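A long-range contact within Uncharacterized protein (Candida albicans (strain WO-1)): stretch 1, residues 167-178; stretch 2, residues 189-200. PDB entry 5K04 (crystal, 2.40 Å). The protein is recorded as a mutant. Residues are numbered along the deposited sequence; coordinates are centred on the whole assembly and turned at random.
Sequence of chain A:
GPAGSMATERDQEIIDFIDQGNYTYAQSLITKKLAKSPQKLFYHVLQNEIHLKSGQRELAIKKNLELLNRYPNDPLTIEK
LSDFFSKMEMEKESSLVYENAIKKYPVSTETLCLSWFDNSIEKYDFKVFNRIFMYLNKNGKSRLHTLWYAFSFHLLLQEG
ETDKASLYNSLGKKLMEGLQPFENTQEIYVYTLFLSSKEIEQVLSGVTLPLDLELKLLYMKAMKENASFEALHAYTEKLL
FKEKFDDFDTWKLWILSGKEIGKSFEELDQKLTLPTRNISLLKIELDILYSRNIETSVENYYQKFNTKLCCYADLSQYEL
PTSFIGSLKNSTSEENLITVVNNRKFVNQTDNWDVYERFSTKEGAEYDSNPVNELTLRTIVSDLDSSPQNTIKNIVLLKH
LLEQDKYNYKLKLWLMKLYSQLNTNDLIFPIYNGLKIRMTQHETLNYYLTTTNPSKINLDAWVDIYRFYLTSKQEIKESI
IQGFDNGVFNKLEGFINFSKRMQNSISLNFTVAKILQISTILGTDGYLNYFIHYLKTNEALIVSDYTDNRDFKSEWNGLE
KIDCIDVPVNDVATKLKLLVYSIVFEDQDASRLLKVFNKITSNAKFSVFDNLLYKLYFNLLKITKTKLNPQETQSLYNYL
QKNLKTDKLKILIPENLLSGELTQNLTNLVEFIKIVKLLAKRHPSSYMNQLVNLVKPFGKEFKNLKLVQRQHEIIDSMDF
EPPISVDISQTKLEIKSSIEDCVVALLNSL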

# COMPACT_ATOMS: atom_id res chain seq x y z
N LEU A 167 -33.84 4.56 4.50
CA LEU A 167 -34.38 3.28 4.05
C LEU A 167 -33.35 2.17 4.20
O LEU A 167 -33.66 1.09 4.73
CB LEU A 167 -34.82 3.39 2.59
CG LEU A 167 -35.18 2.08 1.92
CD1 LEU A 167 -36.51 1.58 2.42
CD2 LEU A 167 -35.21 2.28 0.42
N TYR A 168 -32.12 2.41 3.73
CA TYR A 168 -31.07 1.40 3.78
C TYR A 168 -30.80 0.98 5.22
O TYR A 168 -30.57 -0.20 5.51
CB TYR A 168 -29.79 1.94 3.14
CG TYR A 168 -29.84 2.12 1.62
CD1 TYR A 168 -30.85 1.57 0.85
CD2 TYR A 168 -28.83 2.83 0.96
CE1 TYR A 168 -30.87 1.72 -0.53
CE2 TYR A 168 -28.84 2.99 -0.41
CZ TYR A 168 -29.86 2.43 -1.15
OH TYR A 168 -29.87 2.60 -2.52
N ASN A 169 -30.82 1.94 6.14
CA ASN A 169 -30.55 1.65 7.53
C ASN A 169 -31.69 0.87 8.17
O ASN A 169 -31.45 -0.01 9.01
CB ASN A 169 -30.32 2.95 8.28
CG ASN A 169 -29.59 2.74 9.54
OD1 ASN A 169 -28.36 2.63 9.55
ND2 ASN A 169 -30.34 2.61 10.63
N SER A 170 -32.93 1.19 7.79
CA SER A 170 -34.09 0.49 8.31
C SER A 170 -34.16 -0.95 7.80
O SER A 170 -34.59 -1.85 8.53
CB SER A 170 -35.36 1.25 7.94
OG SER A 170 -36.46 0.37 7.90
N LEU A 171 -33.77 -1.17 6.54
CA LEU A 171 -33.83 -2.52 5.99
C LEU A 171 -32.74 -3.40 6.60
O LEU A 171 -32.97 -4.59 6.84
CB LEU A 171 -33.72 -2.49 4.46
CG LEU A 171 -34.89 -1.88 3.67
CD1 LEU A 171 -34.47 -1.63 2.24
CD2 LEU A 171 -36.15 -2.75 3.68
N GLY A 172 -31.56 -2.84 6.84
CA GLY A 172 -30.49 -3.64 7.43
C GLY A 172 -30.78 -3.99 8.87
O GLY A 172 -30.55 -5.12 9.31
N LYS A 173 -31.28 -3.01 9.63
CA LYS A 173 -31.62 -3.22 11.03
C LYS A 173 -32.67 -4.32 11.17
O LYS A 173 -32.55 -5.21 12.01
CB LYS A 173 -32.13 -1.91 11.64
CG LYS A 173 -32.37 -1.98 13.13
CD LYS A 173 -33.35 -0.93 13.62
CE LYS A 173 -32.67 0.36 14.02
NZ LYS A 173 -33.65 1.27 14.69
N LYS A 174 -33.70 -4.26 10.33
CA LYS A 174 -34.81 -5.20 10.43
C LYS A 174 -34.40 -6.61 10.01
O LYS A 174 -34.87 -7.59 10.58
CB LYS A 174 -35.97 -4.67 9.59
CG LYS A 174 -37.08 -5.65 9.28
CD LYS A 174 -38.05 -5.02 8.29
CE LYS A 174 -37.33 -4.45 7.07
NZ LYS A 174 -38.22 -3.64 6.18
N LEU A 175 -33.52 -6.72 9.01
CA LEU A 175 -32.97 -8.03 8.64
C LEU A 175 -32.20 -8.65 9.79
O LEU A 175 -32.31 -9.86 10.04
CB LEU A 175 -32.04 -7.88 7.44
CG LEU A 175 -32.71 -7.66 6.09
CD1 LEU A 175 -31.70 -7.13 5.12
CD2 LEU A 175 -33.32 -8.96 5.60
N MET A 176 -31.39 -7.84 10.49
CA MET A 176 -30.60 -8.35 11.61
C MET A 176 -31.49 -8.70 12.80
O MET A 176 -31.30 -9.74 13.44
CB MET A 176 -29.52 -7.33 12.00
CG MET A 176 -28.35 -7.20 10.95
SD MET A 176 -27.70 -8.75 10.40
CE MET A 176 -27.28 -9.32 12.01
N GLU A 177 -32.49 -7.86 13.09
CA GLU A 177 -33.43 -8.17 14.16
C GLU A 177 -34.10 -9.52 13.91
O GLU A 177 -34.34 -10.28 14.85
CB GLU A 177 -34.44 -7.02 14.33
CG GLU A 177 -33.78 -5.75 14.96
CD GLU A 177 -34.60 -4.44 14.90
OE1 GLU A 177 -35.68 -4.41 14.25
OE2 GLU A 177 -34.16 -3.45 15.53
N GLY A 178 -34.34 -9.87 12.63
CA GLY A 178 -34.93 -11.16 12.28
C GLY A 178 -34.07 -12.37 12.64
O GLY A 178 -34.59 -13.49 12.65
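Stretch 2, residues 189-200: YVYTLFLSSKEI

Where two helical segments of one chain pack closely, a glycine in one often makes room for an aromatic ring from the other, and polar side chains around that ring add hydrogen bonds and salt bridges. The pairing of residues 167-178 with 189-200 is a compact example. Stretch 1 belongs to a helix that begins earlier in the chain. Stretch 2 enters as the last part of a helix, passes through a type I turn from Thr-192 to Leu-195, and starts a new helix at Ser-197. Its chain runs against the direction of stretch 1: the CA atoms of Asn-169 and Phe-194 lie 5.4 Å apart, those of Met-176 and Tyr-191 5.7 Å. Together the two segments bury 503 Å².

Along stretch 1, the first strong contact is Asn-169. Its ND2 donates a nearly straight hydrogen bond to Phe-194 O (2.8 Å), satisfying a carbonyl at the turn, while its OD1 lies at the edge of the Phe-194 ring, 3.5 Å from CD1. Ser-170 and Leu-171 point away and take no part.

At Gly-172 the ring of Phe-194 lies flat against the helix backbone, with Gly-172 CA 3.8 Å from the ring centroid and almost on its normal, a CH-pi contact. A CB at this position would come within 2.4 Å of Phe-194 CZ, so the close approach depends on the absence of a side chain.

Lys-173 follows, its backbone N over the same ring face, 3.7 Å from Phe-194 CD2. Its side chain, bent at chi3 (m), then runs along stretch 2: CG is 3.8 Å from Tyr-191 CE1, CE is 3.8 Å from Leu-195 CD2, and NZ forms a salt bridge with Glu-199 OE2 at 3.2 Å. That carboxylate is also engaged locally, since Ser-196 N donates to Glu-199 OE1 (2.8 Å), and Ser-196 OG in turn caps the new helix by accepting from Glu-199 N (3.1 Å).

One turn beyond the glycine, Met-176 points toward stretch 2 and fills the apolar space beside the earlier helix. Its SD packs 3.5 Å from Val-190 CG1, its CB 3.5 Å from Tyr-191 CD1, and its CG reaches Phe-194 CE2 at 4.4 Å. Glu-177 closes the series: its CB starts out sideways, but the carboxylate comes nearer, and OE2 accepts a hydrogen bond from Tyr-191 OH at 2.7 Å. Apolar packing around a glycine is thus flanked along the helix by polar links at Asn-169 and Glu-177.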

# COMPACT_ATOMS: atom_id res chain seq x y z
N TYR A 189 -21.89 -7.37 15.55
CA TYR A 189 -21.22 -6.27 14.86
C TYR A 189 -22.09 -5.71 13.73
O TYR A 189 -22.33 -4.50 13.65
CB TYR A 189 -19.85 -6.73 14.34
CG TYR A 189 -19.17 -5.75 13.39
CD1 TYR A 189 -18.46 -4.65 13.88
CD2 TYR A 189 -19.24 -5.93 12.00
CE1 TYR A 189 -17.85 -3.73 13.00
CE2 TYR A 189 -18.61 -5.04 11.12
CZ TYR A 189 -17.93 -3.94 11.63
OH TYR A 189 -17.33 -3.07 10.77
N VAL A 190 -22.61 -6.60 12.86
CA VAL A 190 -23.39 -6.15 11.71
C VAL A 190 -24.58 -5.32 12.18
O VAL A 190 -24.87 -4.25 11.63
CB VAL A 190 -23.86 -7.34 10.86
CG1 VAL A 190 -24.79 -6.85 9.73
CG2 VAL A 190 -22.68 -8.06 10.26
N TYR A 191 -25.28 -5.83 13.20
CA TYR A 191 -26.43 -5.13 13.76
C TYR A 191 -26.06 -3.71 14.18
O TYR A 191 -26.77 -2.75 13.86
CB TYR A 191 -26.98 -5.95 14.94
CG TYR A 191 -28.31 -5.49 15.48
CD1 TYR A 191 -29.31 -5.06 14.63
CD2 TYR A 191 -28.57 -5.50 16.84
CE1 TYR A 191 -30.52 -4.61 15.12
CE2 TYR A 191 -29.80 -5.07 17.34
CZ TYR A 191 -30.77 -4.63 16.48
OH TYR A 191 -31.99 -4.20 16.97
N THR A 192 -24.91 -3.55 14.87
CA THR A 192 -24.50 -2.23 15.35
C THR A 192 -24.27 -1.24 14.21
O THR A 192 -24.31 -0.03 14.45
CB THR A 192 -23.21 -2.30 16.17
OG1 THR A 192 -22.14 -2.72 15.32
CG2 THR A 192 -23.37 -3.25 17.35
N LEU A 193 -24.05 -1.72 12.99
CA LEU A 193 -23.85 -0.80 11.87
C LEU A 193 -25.09 0.03 11.57
O LEU A 193 -24.99 1.04 10.88
CB LEU A 193 -23.44 -1.57 10.61
CG LEU A 193 -22.17 -2.42 10.75
CD1 LEU A 193 -22.03 -3.32 9.52
CD2 LEU A 193 -20.92 -1.53 10.95
N PHE A 194 -26.26 -0.35 12.08
CA PHE A 194 -27.50 0.37 11.79
C PHE A 194 -28.10 1.04 13.02
O PHE A 194 -29.24 1.52 12.96
CB PHE A 194 -28.52 -0.58 11.15
CG PHE A 194 -27.95 -1.37 10.02
CD1 PHE A 194 -27.68 -0.76 8.80
CD2 PHE A 194 -27.62 -2.71 10.18
CE1 PHE A 194 -27.13 -1.48 7.74
CE2 PHE A 194 -27.05 -3.43 9.13
CZ PHE A 194 -26.82 -2.81 7.91
N LEU A 195 -27.36 1.08 14.13
CA LEU A 195 -27.87 1.52 15.41
C LEU A 195 -27.28 2.85 15.83
O LEU A 195 -26.13 3.17 15.52
CB LEU A 195 -27.57 0.49 16.50
CG LEU A 195 -28.19 -0.88 16.33
CD1 LEU A 195 -27.82 -1.72 17.53
CD2 LEU A 195 -29.73 -0.76 16.16
N SER A 196 -28.06 3.60 16.60
CA SER A 196 -27.54 4.80 17.23
C SER A 196 -26.62 4.43 18.38
O SER A 196 -26.59 3.30 18.87
CB SER A 196 -28.68 5.69 17.74
OG SER A 196 -29.37 5.07 18.81
N SER A 197 -25.87 5.43 18.83
CA SER A 197 -25.02 5.27 20.00
C SER A 197 -25.84 4.84 21.22
O SER A 197 -25.40 4.01 22.02
CB SER A 197 -24.27 6.58 20.27
OG SER A 197 -23.06 6.36 20.97
N LYS A 198 -27.05 5.40 21.36
CA LYS A 198 -27.93 5.02 22.47
C LYS A 198 -28.34 3.56 22.35
O LYS A 198 -28.35 2.82 23.35
CB LYS A 198 -29.18 5.90 22.50
CG LYS A 198 -28.93 7.34 22.88
CD LYS A 198 -28.46 7.47 24.32
CE LYS A 198 -29.63 7.55 25.30
NZ LYS A 198 -29.18 7.98 26.67
N GLU A 199 -28.70 3.13 21.14
CA GLU A 199 -29.14 1.75 20.95
C GLU A 199 -27.97 0.78 21.12
O GLU A 199 -28.13 -0.29 21.71
CB GLU A 199 -29.78 1.61 19.56
CG GLU A 199 -31.08 2.37 19.38
CD GLU A 199 -31.52 2.44 17.91
OE1 GLU A 199 -30.66 2.69 17.04
OE2 GLU A 199 -32.72 2.23 17.64
N ILE A 200 -26.79 1.16 20.63
CA ILE A 200 -25.60 0.32 20.77
C ILE A 200 -25.33 -0.01 22.24
O ILE A 200 -25.10 -1.17 22.61
CB ILE A 200 -24.38 1.00 20.12
CG1 ILE A 200 -24.51 0.99 18.58
CG2 ILE A 200 -23.09 0.35 20.56
CD1 ILE A 200 -23.36 1.69 17.87